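Side-chain contact in peridinin-chlorophyll A protein (Amphidinium carterae, PDB 2C9E), which probably serves as a water-soluble light-harvesting antenna, using peridinin and chlorophyll a to capture solar energy in the blue-green range: residues L74-K79 / K87-A92. Sequence-based numbering, arbitrary orientation.
Sequences LDSAKK and KEDFAA. Unlike the reference sequence in segment 74-79: Lys79 (reference Thr). With MG (magnesium ion), chain L; PID (peridinin), chain F.
The last turn of helix 60-77 and the first of helix 87-102 come nearest at Ser76 and Asp89, whose CA atoms stand 7.8 Å apart, so only side chains bridge the gap. One polar pair does so: Ser76 OG lies 2.7 Å from Asp89 OD2, at hydrogen-bonding distance. With chi1 at 62°, OG sits between its own N and carbonyl carbon, where Ala73 O competes for the same hydroxyl proton; OG also takes a bond from Ser86 N. Asp89 reaches Ser76 with OD2, while its backbone N bonds to Ser86 OG, which ties the start of the second helix to the same small network.

Next to this polar pair, both helices touch one peridinin. Ala77 CB packs 3.7 Å from the ring methyl CM7, and Leu74 CD2 comes within 3.3 Å of O7, the carbonyl oxygen of the acetate. From the other helix Phe90, its CG anti to the backbone N (chi1 -173°), brings CE1 to 3.7 Å from C22, at the allene. Cutting Phe90 back to an alanine removes the ring, and would probably open a gap beside the allene and leave Tyr15 without its edge-to-face partner.

On another side of the first helix, Asp75 OD1 binds the magnesium ion at 2.5 Å, together with Ser71 O and Asp223 OD2. Helix 215-231 supplies Asp223 and also holds Lys78 through Asp220, so it borders helix 60-77, whereas helix 2-18 packs on Phe90 and borders helix 87-102.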
loop_
_atom_site.group_PDB
_atom_site.type_symbol
_atom_site.label_atom_id
_atom_site.label_comp_id
_atom_site.label_asym_id
_atom_site.label_seq_id
_atom_site.Cartn_x
_atom_site.Cartn_y
_atom_site.Cartn_z
ATOM N N LEU A 74 -2.045 -13.253 -8.334
ATOM C CA LEU A 74 -3.474 -12.981 -8.117
ATOM C C LEU A 74 -4.297 -13.653 -9.246
ATOM O O LEU A 74 -5.381 -14.201 -9.010
ATOM C CB LEU A 74 -3.735 -11.464 -8.066
ATOM C CG LEU A 74 -3.278 -10.802 -6.750
ATOM C CD1 LEU A 74 -3.330 -9.290 -6.888
ATOM C CD2 LEU A 74 -4.236 -11.274 -5.594
ATOM N N ASP A 75 -3.765 -13.624 -10.463
ATOM C CA ASP A 75 -4.430 -14.287 -11.591
ATOM C C ASP A 75 -4.865 -15.726 -11.220
ATOM O O ASP A 75 -5.938 -16.161 -11.616
ATOM C CB ASP A 75 -3.503 -14.323 -12.813
ATOM C CG ASP A 75 -3.319 -12.940 -13.470
ATOM O OD1 ASP A 75 -4.154 -12.014 -13.272
ATOM O OD2 ASP A 75 -2.334 -12.773 -14.223
ATOM N N SER A 76 -4.048 -16.461 -10.462
ATOM C CA SER A 76 -4.432 -17.827 -10.071
ATOM C C SER A 76 -5.229 -17.879 -8.759
ATOM O O SER A 76 -6.105 -18.742 -8.563
ATOM C CB SER A 76 -3.189 -18.758 -9.961
ATOM O OG SER A 76 -2.234 -18.353 -8.969
ATOM N N ALA A 77 -4.960 -16.935 -7.865
ATOM C CA ALA A 77 -5.627 -16.925 -6.580
ATOM C C ALA A 77 -7.072 -16.529 -6.670
ATOM O O ALA A 77 -7.930 -17.143 -6.046
ATOM C CB ALA A 77 -4.894 -15.968 -5.630
ATOM N N LYS A 78 -7.346 -15.507 -7.469
ATOM C CA LYS A 78 -8.689 -14.978 -7.512
ATOM C C LYS A 78 -9.726 -15.822 -8.177
ATOM O O LYS A 78 -10.864 -15.379 -8.307
ATOM C CB LYS A 78 -8.711 -13.534 -8.072
ATOM C CG LYS A 78 -8.334 -13.340 -9.545
ATOM C CD LYS A 78 -8.408 -11.856 -9.908
ATOM C CE LYS A 78 -7.925 -11.605 -11.312
ATOM N NZ LYS A 78 -7.949 -10.154 -11.649
ATOM N N LYS A 79 -9.352 -17.045 -8.548
ATOM C CA LYS A 79 -10.282 -17.970 -9.178
ATOM C C LYS A 79 -10.863 -18.961 -8.134
ATOM O O LYS A 79 -11.941 -19.517 -8.354
ATOM C CB LYS A 79 -9.567 -18.791 -10.232
ATOM C CG LYS A 79 -9.122 -20.137 -9.651
ATOM C CD LYS A 79 -7.734 -20.472 -10.060
ATOM C CE LYS A 79 -7.171 -21.566 -9.177
ATOM N NZ LYS A 79 -5.780 -21.836 -9.669
ATOM N N LYS A 87 1.491 -23.045 -6.214
ATOM C CA LYS A 87 2.781 -23.189 -5.536
ATOM C C LYS A 87 3.837 -22.456 -6.389
ATOM O O LYS A 87 4.817 -21.881 -5.893
ATOM C CB LYS A 87 3.188 -24.672 -5.412
ATOM C CG LYS A 87 2.408 -25.527 -4.403
ATOM C CD LYS A 87 2.958 -26.976 -4.266
ATOM C CE LYS A 87 2.228 -27.761 -3.162
ATOM N NZ LYS A 87 2.791 -29.139 -2.970
ATOM N N GLU A 88 3.632 -22.511 -7.699
ATOM C CA GLU A 88 4.513 -21.866 -8.644
ATOM C C GLU A 88 4.477 -20.351 -8.480
ATOM O O GLU A 88 5.515 -19.738 -8.297
ATOM C CB GLU A 88 4.097 -22.256 -10.065
ATOM C CG GLU A 88 4.888 -21.554 -11.127
ATOM C CD GLU A 88 4.452 -21.926 -12.534
ATOM O OE1 GLU A 88 4.609 -23.116 -12.940
ATOM O OE2 GLU A 88 3.954 -21.013 -13.231
ATOM N N ASP A 89 3.297 -19.749 -8.548
ATOM C CA ASP A 89 3.177 -18.287 -8.422
ATOM C C ASP A 89 3.620 -17.807 -7.036
ATOM O O ASP A 89 4.248 -16.740 -6.923
ATOM C CB ASP A 89 1.733 -17.795 -8.691
ATOM C CG ASP A 89 1.265 -18.051 -10.133
ATOM O OD1 ASP A 89 2.107 -18.388 -10.991
ATOM O OD2 ASP A 89 0.054 -17.904 -10.408
ATOM N N PHE A 90 3.298 -18.614 -6.015
ATOM C CA PHE A 90 3.669 -18.344 -4.633
ATOM C C PHE A 90 5.168 -18.271 -4.485
ATOM O O PHE A 90 5.699 -17.291 -3.968
ATOM C CB PHE A 90 3.166 -19.436 -3.692
ATOM C CG PHE A 90 3.380 -19.117 -2.220
ATOM C CD1 PHE A 90 2.568 -18.173 -1.578
ATOM C CD2 PHE A 90 4.374 -19.791 -1.476
ATOM C CE1 PHE A 90 2.715 -17.895 -0.194
ATOM C CE2 PHE A 90 4.542 -19.532 -0.103
ATOM C CZ PHE A 90 3.700 -18.577 0.550
ATOM N N ALA A 91 5.858 -19.334 -4.895
ATOM C CA ALA A 91 7.315 -19.363 -4.803
ATOM C C ALA A 91 7.934 -18.204 -5.576
ATOM O O ALA A 91 8.933 -17.639 -5.119
ATOM C CB ALA A 91 7.876 -20.711 -5.316
ATOM N N ALA A 92 7.335 -17.812 -6.710
ATOM C CA ALA A 92 7.875 -16.680 -7.500
ATOM C C ALA A 92 7.651 -15.329 -6.781
ATOM O O ALA A 92 8.441 -14.385 -6.945
ATOM C CB ALA A 92 7.231 -16.621 -8.882
HETATM MG MG MG L . -2.913 -9.971 -12.517
HETATM C C1 PID F . 16.975 -8.443 8.008
HETATM C C2 PID F . 18.314 -7.992 8.603
HETATM C C3 PID F . 18.843 -6.776 7.838
HETATM C C4 PID F . 19.064 -7.191 6.381
HETATM C C5 PID F . 17.761 -7.522 5.644
HETATM C C6 PID F . 16.724 -8.268 6.507
HETATM C C7 PID F . 15.821 -9.061 5.790
HETATM C C8 PID F . 14.428 -9.032 5.892
HETATM C C9 PID F . 13.551 -9.817 5.137
HETATM C C10 PID F . 13.868 -10.753 4.158
HETATM C C11 PID F . 12.218 -9.745 5.154
HETATM C C12 PID F . 11.705 -10.574 4.237
HETATM C C13 PID F . 10.345 -10.741 3.972
HETATM C C14 PID F . 9.765 -11.584 3.021
HETATM C C15 PID F . 8.374 -11.615 2.893
HETATM C C16 PID F . 7.651 -12.384 1.981
HETATM C C17 PID F . 6.258 -12.332 1.918
HETATM C C18 PID F . 5.532 -13.070 0.984
HETATM C C19 PID F . 4.143 -13.035 0.866
HETATM C C20 PID F . 3.520 -13.780 -0.138
HETATM C C21 PID F . 2.151 -13.809 -0.405
HETATM C C22 PID F . 1.672 -14.576 -1.468
HETATM C C23 PID F . 0.405 -14.615 -1.781
HETATM C C24 PID F . -0.859 -14.577 -2.121
HETATM C C25 PID F . -1.420 -13.520 -3.085
HETATM C C26 PID F . -2.539 -12.760 -2.362
HETATM C C27 PID F . -3.590 -13.690 -1.743
HETATM C C28 PID F . -2.965 -14.749 -0.825
HETATM C C29 PID F . -1.874 -15.560 -1.535
HETATM C C30 PID F . -5.451 -12.224 -1.523
HETATM C C31 PID F . -6.452 -11.439 -0.672
HETATM C CM1 PID F . 16.322 -9.601 8.766
HETATM C CM2 PID F . 18.159 -8.347 4.415
HETATM C CM3 PID F . 17.182 -6.192 5.154
HETATM C CM4 PID F . 10.638 -12.457 2.113
HETATM C CM5 PID F . 1.164 -12.981 0.428
HETATM C CM6 PID F . -0.351 -12.492 -3.468
HETATM C CM7 PID F . -1.934 -14.180 -4.366
HETATM C CM8 PID F . -1.199 -16.509 -0.540
HETATM O O1 PID F . 16.102 -7.430 7.499
HETATM O O2 PID F . 20.093 -6.343 8.386
HETATM O O3 PID F . 15.001 -11.088 3.819
HETATM O O4 PID F . 12.717 -11.228 3.593
HETATM O O5 PID F . -2.446 -16.285 -2.633
HETATM O O6 PID F . -4.432 -12.882 -0.905
HETATM O O7 PID F . -5.614 -12.310 -2.739
#